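PDB 3TQT: D-alanine--D-alanine ligase from Coxiella burnetii, which catalyses the ATP-dependent joining of two D-alanine molecules into D-alanyl-D-alanine, a building block for peptidoglycan in cell wall formation. Local coordinates for residues A[84-88]-A[120-125]; A[234-238]-A[346-350]; A[279-283]-A[306-312]. All blocks are in the same frame, centred on the assembly; numbering follows the deposited sequence.

Contact 1 (A[84-88]-A[120-125])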
# COMPACT_ATOMS: atom_id res chain seq x y z
N ALA A 84 4.60 17.04 15.67
CA ALA A 84 5.42 18.18 15.25
C ALA A 84 6.90 17.83 15.05
O ALA A 84 7.54 18.34 14.13
CB ALA A 84 5.27 19.32 16.23
N LYS A 85 7.43 16.98 15.93
CA LYS A 85 8.85 16.64 15.93
C LYS A 85 9.01 15.13 15.91
O LYS A 85 9.22 14.50 16.94
CB LYS A 85 9.54 17.23 17.16
CG LYS A 85 9.42 18.74 17.28
CD LYS A 85 10.45 19.28 18.26
CE LYS A 85 10.35 20.79 18.41
NZ LYS A 85 10.18 21.19 19.84
N PRO A 86 8.92 14.54 14.72
CA PRO A 86 8.90 13.08 14.56
C PRO A 86 10.26 12.42 14.70
O PRO A 86 10.31 11.22 14.95
CB PRO A 86 8.37 12.91 13.14
CG PRO A 86 8.84 14.13 12.43
CD PRO A 86 8.75 15.24 13.43
N TRP A 87 11.35 13.18 14.52
CA TRP A 87 12.69 12.61 14.53
C TRP A 87 13.32 12.83 15.88
O TRP A 87 13.28 13.95 16.42
CB TRP A 87 13.58 13.26 13.48
CG TRP A 87 12.93 13.50 12.16
CD1 TRP A 87 12.98 14.64 11.42
CD2 TRP A 87 12.14 12.56 11.42
NE1 TRP A 87 12.28 14.47 10.24
CE2 TRP A 87 11.74 13.20 10.22
CE3 TRP A 87 11.71 11.25 11.64
CZ2 TRP A 87 10.95 12.58 9.27
CZ3 TRP A 87 10.94 10.62 10.68
CH2 TRP A 87 10.56 11.29 9.51
N GLN A 88 13.93 11.79 16.43
CA GLN A 88 14.52 11.89 17.76
C GLN A 88 15.94 11.39 17.72
O GLN A 88 16.19 10.29 17.27
CB GLN A 88 13.73 11.06 18.76
CG GLN A 88 14.26 11.14 20.18
CD GLN A 88 13.33 10.49 21.17
OE1 GLN A 88 12.11 10.65 21.10
NE2 GLN A 88 13.90 9.72 22.09
N LEU A 120 5.20 7.09 7.49
CA LEU A 120 4.86 8.50 7.53
C LEU A 120 3.39 8.70 7.89
O LEU A 120 3.05 9.66 8.59
CB LEU A 120 5.20 9.20 6.21
CG LEU A 120 6.70 9.22 5.87
CD1 LEU A 120 6.90 9.82 4.50
CD2 LEU A 120 7.49 9.99 6.93
N GLU A 121 2.53 7.80 7.43
CA GLU A 121 1.13 7.83 7.85
C GLU A 121 1.02 7.57 9.35
O GLU A 121 0.24 8.21 10.04
CB GLU A 121 0.29 6.79 7.10
CG GLU A 121 0.15 7.05 5.62
CD GLU A 121 -0.83 8.15 5.31
OE1 GLU A 121 -1.52 8.63 6.23
OE2 GLU A 121 -0.90 8.54 4.13
N LEU A 122 1.79 6.61 9.85
CA LEU A 122 1.73 6.28 11.27
C LEU A 122 2.22 7.45 12.12
O LEU A 122 1.80 7.61 13.27
CB LEU A 122 2.59 5.05 11.57
CG LEU A 122 2.03 3.74 11.05
CD1 LEU A 122 3.10 2.67 11.15
CD2 LEU A 122 0.81 3.36 11.87
N LEU A 123 3.11 8.26 11.56
CA LEU A 123 3.62 9.44 12.24
C LEU A 123 2.71 10.65 12.02
O LEU A 123 2.97 11.73 12.55
CB LEU A 123 5.03 9.78 11.77
CG LEU A 123 6.14 8.79 12.13
CD1 LEU A 123 7.44 9.26 11.56
CD2 LEU A 123 6.25 8.64 13.62
N ASN A 124 1.66 10.46 11.24
CA ASN A 124 0.72 11.53 10.91
C ASN A 124 1.46 12.72 10.32
O ASN A 124 1.14 13.86 10.64
CB ASN A 124 -0.07 11.99 12.15
CG ASN A 124 -0.91 10.88 12.76
OD1 ASN A 124 -0.91 10.69 13.98
ND2 ASN A 124 -1.61 10.15 11.91
N LEU A 125 2.46 12.46 9.48
CA LEU A 125 3.20 13.55 8.86
C LEU A 125 2.73 13.81 7.44
O LEU A 125 2.46 12.86 6.70
CB LEU A 125 4.69 13.23 8.80
CG LEU A 125 5.41 13.13 10.14
CD1 LEU A 125 6.80 12.58 9.92
CD2 LEU A 125 5.46 14.51 10.81
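L123 and L125 both turn CG beside their backbone N and opposite the carbonyl carbon (chi1 -67° and -66°), and their methyls thereby reach P86 and W87. The tryptophan takes the same kind of first torsion, and it swings the six-membered end of the indole back toward the end of helix 115-122. There CZ3 of W87 meets CD1 of L123 at 3.9 Å, the two side chains crossing at about a right angle, while CH2 of W87 lies 4.0 Å from CD1 of L125. L120 comes to the ring at its edge, CD2 standing near the indole plane, 4.2 Å from CH2 of W87. The proline ring of P86 packs beside these groups: CG of P86 touches CD1 of L125 at 3.6 Å and also sits over the centre of the neighbouring indole, covering one of its faces. One methyl, CD1 of L125, is thus shared by proline and tryptophan.

The helix ends in a Schellman motif, which probably helps bring L125 alongside L123. N124 has positive phi, and L125 N bonds back to L120 O (3.0 Å) as N124 N does to E121 O. Both leucines face the mixed sheet of the N-terminal domain. V102 of strand 101-104 touches W87, L120 and L125, while N124 bonds to Q14 of the second subunit.

Chemically the contact is wholly apolar. NE1 of W87 is bonded to the hydroxyl of S8, so burying the indole leaves its polar atom partnered, and the contact itself rests on shape fit and exclusion of water.

Contact 2 (A[234-238]-A[346-350])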
# COMPACT_ATOMS: atom_id res chain seq x y z
N VAL A 234 3.13 14.23 -14.31
CA VAL A 234 1.85 14.68 -13.78
C VAL A 234 2.04 15.29 -12.39
O VAL A 234 2.84 14.80 -11.58
CB VAL A 234 0.84 13.51 -13.71
CG1 VAL A 234 -0.49 13.97 -13.12
CG2 VAL A 234 0.64 12.92 -15.10
N LEU A 235 1.32 16.37 -12.14
CA LEU A 235 1.42 17.07 -10.86
C LEU A 235 0.04 17.45 -10.37
O LEU A 235 -0.75 18.04 -11.12
CB LEU A 235 2.25 18.33 -11.04
CG LEU A 235 2.34 19.28 -9.85
CD1 LEU A 235 3.15 18.66 -8.73
CD2 LEU A 235 2.98 20.57 -10.34
N GLY A 236 -0.24 17.13 -9.12
CA GLY A 236 -1.48 17.56 -8.52
C GLY A 236 -2.04 16.52 -7.57
O GLY A 236 -1.47 15.45 -7.41
N ASN A 237 -3.17 16.86 -6.96
CA ASN A 237 -3.91 15.93 -6.14
C ASN A 237 -5.17 15.60 -6.90
O ASN A 237 -5.16 14.72 -7.75
CB ASN A 237 -4.25 16.56 -4.78
CG ASN A 237 -3.07 16.52 -3.82
OD1 ASN A 237 -2.13 15.75 -4.02
ND2 ASN A 237 -3.12 17.34 -2.77
N GLY A 238 -6.24 16.34 -6.63
CA GLY A 238 -7.52 16.11 -7.27
C GLY A 238 -7.59 16.61 -8.70
O GLY A 238 -8.27 16.00 -9.53
N GLN A 346 5.02 23.44 -5.07
CA GLN A 346 3.71 22.85 -5.35
C GLN A 346 3.57 21.46 -4.75
O GLN A 346 2.54 21.12 -4.15
CB GLN A 346 3.43 22.88 -6.86
CG GLN A 346 3.25 24.33 -7.33
CD GLN A 346 2.71 24.45 -8.74
OE1 GLN A 346 2.08 23.53 -9.26
NE2 GLN A 346 2.93 25.62 -9.35
N LEU A 347 4.62 20.65 -4.86
CA LEU A 347 4.58 19.31 -4.27
C LEU A 347 4.40 19.39 -2.75
O LEU A 347 3.64 18.63 -2.17
CB LEU A 347 5.82 18.51 -4.64
CG LEU A 347 5.86 18.09 -6.11
CD1 LEU A 347 7.27 17.66 -6.49
CD2 LEU A 347 4.86 16.97 -6.35
N ILE A 348 5.11 20.31 -2.11
CA ILE A 348 4.97 20.48 -0.67
C ILE A 348 3.57 20.98 -0.31
O ILE A 348 2.95 20.48 0.62
CB ILE A 348 6.08 21.40 -0.11
CG1 ILE A 348 7.43 20.67 -0.13
CG2 ILE A 348 5.73 21.89 1.29
CD1 ILE A 348 8.63 21.59 0.01
N GLU A 349 3.07 21.96 -1.05
CA GLU A 349 1.73 22.48 -0.79
C GLU A 349 0.66 21.39 -0.95
O GLU A 349 -0.23 21.27 -0.11
CB GLU A 349 1.42 23.68 -1.70
CG GLU A 349 2.13 24.97 -1.27
CD GLU A 349 2.43 25.91 -2.44
OE1 GLU A 349 1.90 25.68 -3.55
OE2 GLU A 349 3.21 26.87 -2.26
N LEU A 350 0.76 20.61 -2.03
CA LEU A 350 -0.15 19.50 -2.28
C LEU A 350 -0.10 18.48 -1.16
O LEU A 350 -1.13 17.96 -0.74
CB LEU A 350 0.22 18.80 -3.58
CG LEU A 350 -0.08 19.56 -4.88
CD1 LEU A 350 0.64 18.90 -6.05
CD2 LEU A 350 -1.57 19.61 -5.13
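L235 and L350 meet where helix 340-370 packs on the five-stranded antiparallel sheet of the ATP-grasp domain, at the end of strand 228-236. The axes of 234-236 and 346-350 pass 8.8 Å apart at 47°. L235 extends CG opposite its backbone N (chi1 173°), which carries the branch point toward the helix; the second torsion then parts the methyls, turning CD1 to L347 and L350 and CD2 to Q346. CD1 touches two leucines, 3.4 Å from CD2 of L347, tighter than usual for carbons, and 3.7 Å from CD1 of L350. CD2 instead lies 3.3 Å from OE1 of Q346, whose extended chain crosses L235 at about a right angle and carries its amide oxygen alongside the methyl. Helix 328-335 also covers L235, through W333 and Y329.

L350 splits its branches in a similar way. CD1 of L350 lies 3.5 Å from CA of G236, against the backbone of that residue, and CD2 packs on N237. N237 holds CG beside its backbone N, opposite the carbonyl carbon, directing the amide to the helix as its side chain and that of L350 run past one another in opposite directions. OD1 of N237 accepts from G298 N, fixing the rotation of the amide. ND2 of N237 donates to O of L350 over 2.9 Å, nearly straight at 161°; the acceptor lies in the amide plane, but ND2 comes to the carbonyl from the side, tilted out of its plane.

Contact 3 (A[279-283]-A[306-312])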
# COMPACT_ATOMS: atom_id res chain seq x y z
N VAL A 279 -1.53 13.31 -30.71
CA VAL A 279 -0.84 12.35 -29.86
C VAL A 279 -0.40 13.01 -28.56
O VAL A 279 -0.57 12.45 -27.49
CB VAL A 279 0.35 11.68 -30.58
CG1 VAL A 279 1.21 10.91 -29.60
CG2 VAL A 279 -0.17 10.75 -31.66
N THR A 280 0.14 14.23 -28.67
CA THR A 280 0.53 14.98 -27.48
C THR A 280 -0.65 15.10 -26.52
O THR A 280 -0.52 14.82 -25.33
CB THR A 280 0.99 16.40 -27.84
OG1 THR A 280 2.18 16.33 -28.64
CG2 THR A 280 1.29 17.20 -26.58
N LYS A 281 -1.79 15.51 -27.05
CA LYS A 281 -3.00 15.66 -26.25
C LYS A 281 -3.42 14.35 -25.60
O LYS A 281 -3.87 14.33 -24.45
CB LYS A 281 -4.15 16.20 -27.10
CG LYS A 281 -3.96 17.64 -27.57
CD LYS A 281 -3.76 18.59 -26.40
CE LYS A 281 -3.69 20.04 -26.87
NZ LYS A 281 -3.58 21.01 -25.73
N GLN A 282 -3.28 13.24 -26.33
CA GLN A 282 -3.67 11.94 -25.79
C GLN A 282 -2.75 11.56 -24.64
O GLN A 282 -3.21 11.17 -23.57
CB GLN A 282 -3.60 10.87 -26.86
CG GLN A 282 -4.75 10.86 -27.82
CD GLN A 282 -4.58 9.77 -28.85
OE1 GLN A 282 -4.57 8.58 -28.53
NE2 GLN A 282 -4.42 10.16 -30.11
N ILE A 283 -1.45 11.66 -24.89
CA ILE A 283 -0.47 11.38 -23.85
C ILE A 283 -0.80 12.15 -22.58
O ILE A 283 -0.85 11.60 -21.48
CB ILE A 283 0.94 11.72 -24.35
CG1 ILE A 283 1.33 10.74 -25.47
CG2 ILE A 283 1.93 11.67 -23.19
CD1 ILE A 283 2.61 11.09 -26.18
N VAL A 306 4.45 4.74 -27.58
CA VAL A 306 3.64 5.22 -28.69
C VAL A 306 4.06 4.42 -29.91
O VAL A 306 5.21 4.49 -30.34
CB VAL A 306 3.84 6.71 -28.96
CG1 VAL A 306 3.07 7.13 -30.21
CG2 VAL A 306 3.41 7.51 -27.76
N THR A 307 3.12 3.64 -30.45
CA THR A 307 3.42 2.74 -31.55
C THR A 307 3.59 3.51 -32.85
O THR A 307 3.21 4.69 -32.96
CB THR A 307 2.31 1.68 -31.74
OG1 THR A 307 1.13 2.32 -32.23
CG2 THR A 307 1.99 0.99 -30.42
N PRO A 308 4.16 2.86 -33.85
CA PRO A 308 4.30 3.52 -35.15
C PRO A 308 2.95 3.96 -35.70
O PRO A 308 2.87 5.01 -36.35
CB PRO A 308 4.91 2.43 -36.02
CG PRO A 308 5.71 1.61 -35.05
CD PRO A 308 4.87 1.57 -33.80
N ASN A 309 1.89 3.21 -35.42
CA ASN A 309 0.55 3.62 -35.81
C ASN A 309 -0.03 4.67 -34.86
O ASN A 309 -1.23 4.94 -34.88
CB ASN A 309 -0.39 2.42 -35.89
CG ASN A 309 -1.58 2.67 -36.79
OD1 ASN A 309 -1.52 3.49 -37.70
ND2 ASN A 309 -2.67 1.97 -36.53
N ASN A 310 0.83 5.26 -34.04
CA ASN A 310 0.41 6.28 -33.08
C ASN A 310 -0.58 5.82 -32.00
O ASN A 310 -1.37 6.62 -31.50
CB ASN A 310 -0.14 7.50 -33.81
CG ASN A 310 0.93 8.25 -34.54
OD1 ASN A 310 1.98 8.54 -33.98
ND2 ASN A 310 0.68 8.55 -35.81
N LYS A 311 -0.53 4.55 -31.63
CA LYS A 311 -1.35 4.12 -30.51
C LYS A 311 -0.61 4.42 -29.22
O LYS A 311 0.55 4.04 -29.05
CB LYS A 311 -1.69 2.64 -30.63
CG LYS A 311 -2.48 2.08 -29.45
CD LYS A 311 -3.91 2.62 -29.38
CE LYS A 311 -4.65 2.06 -28.15
NZ LYS A 311 -6.00 2.68 -27.94
N VAL A 312 -1.29 5.10 -28.30
CA VAL A 312 -0.69 5.49 -27.03
C VAL A 312 -1.02 4.48 -25.95
O VAL A 312 -2.18 4.23 -25.64
CB VAL A 312 -1.16 6.90 -26.64
CG1 VAL A 312 -0.47 7.36 -25.34
CG2 VAL A 312 -0.87 7.87 -27.77
O HOH W 1 -4.01 6.10 -29.04
O HOH W 2 -3.29 8.33 -32.13
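The carboxamides of Q282 and N310 each carry a valine methyl over one face. CG2 of V312 stands above the plane of the Q282 amide, close over its oxygen, 3.8 Å from OE1. CG2 of V279 lies above the N310 amide but displaced toward the CB and OD1 side, 3.9 Å from OD1. Near the plane of the Q282 amide, at its two polar ends, lie two waters. One donates to OE1 of Q282 at 2.6 Å and accepts from N of V312. The other accepts from NE2 of Q282 and donates to O of N310, again at 2.6 Å. An extended chain beyond CG reaches out from helix 277-293 to place the amide here, and NE2 is held further by the hydroxyl of S278, one turn back.

Behind this polar border the contact is apolar. V279 puts CG1 opposite its backbone N (chi1 168°), pointing it between V306 and V312, while CG2 goes to N310. I283 crosses both valines of the hairpin at about a right angle: CG1 of I283 meets CG1 of V312 at 3.8 Å, and CD1 of I283 meets CG2 of V306 at 4.0 Å. The isoleucine also packs against I230, which falls within the predicted ATP-binding range.

The segment 306-312 is the tip of the beta hairpin that joins strands 298-306 and 312-318. A type I turn from T307 to N310 shapes it, and OG1 of T307 accepts from N of K311 at 2.8 Å.

The contact therefore combines a valine and isoleucine core with a hydrated margin, where the water-mediated links satisfy both ends of the Q282 amide together with V312 N and N310 O.

From the N terminus, contact 1 comes first. It closes a short loop of 31 residues within the N-terminal domain, bringing the start of strand 87-89 to the end of helix 115-122. Only later does the chain open contact 2, which spans 107 residues and ties strand 228-236 to the long C-terminal helix 340-370. Contact 3 opens and closes within that span, joining helix 277-293 to the hairpin between strands 298-306 and 312-318. Contacts 2 and 3 both lie in the ATP-grasp part of the chain, with nearest atoms about 7 Å apart, whereas contacts 1 and 3 lie on opposite sides of the chain's centre, their own centres 43 Å apart.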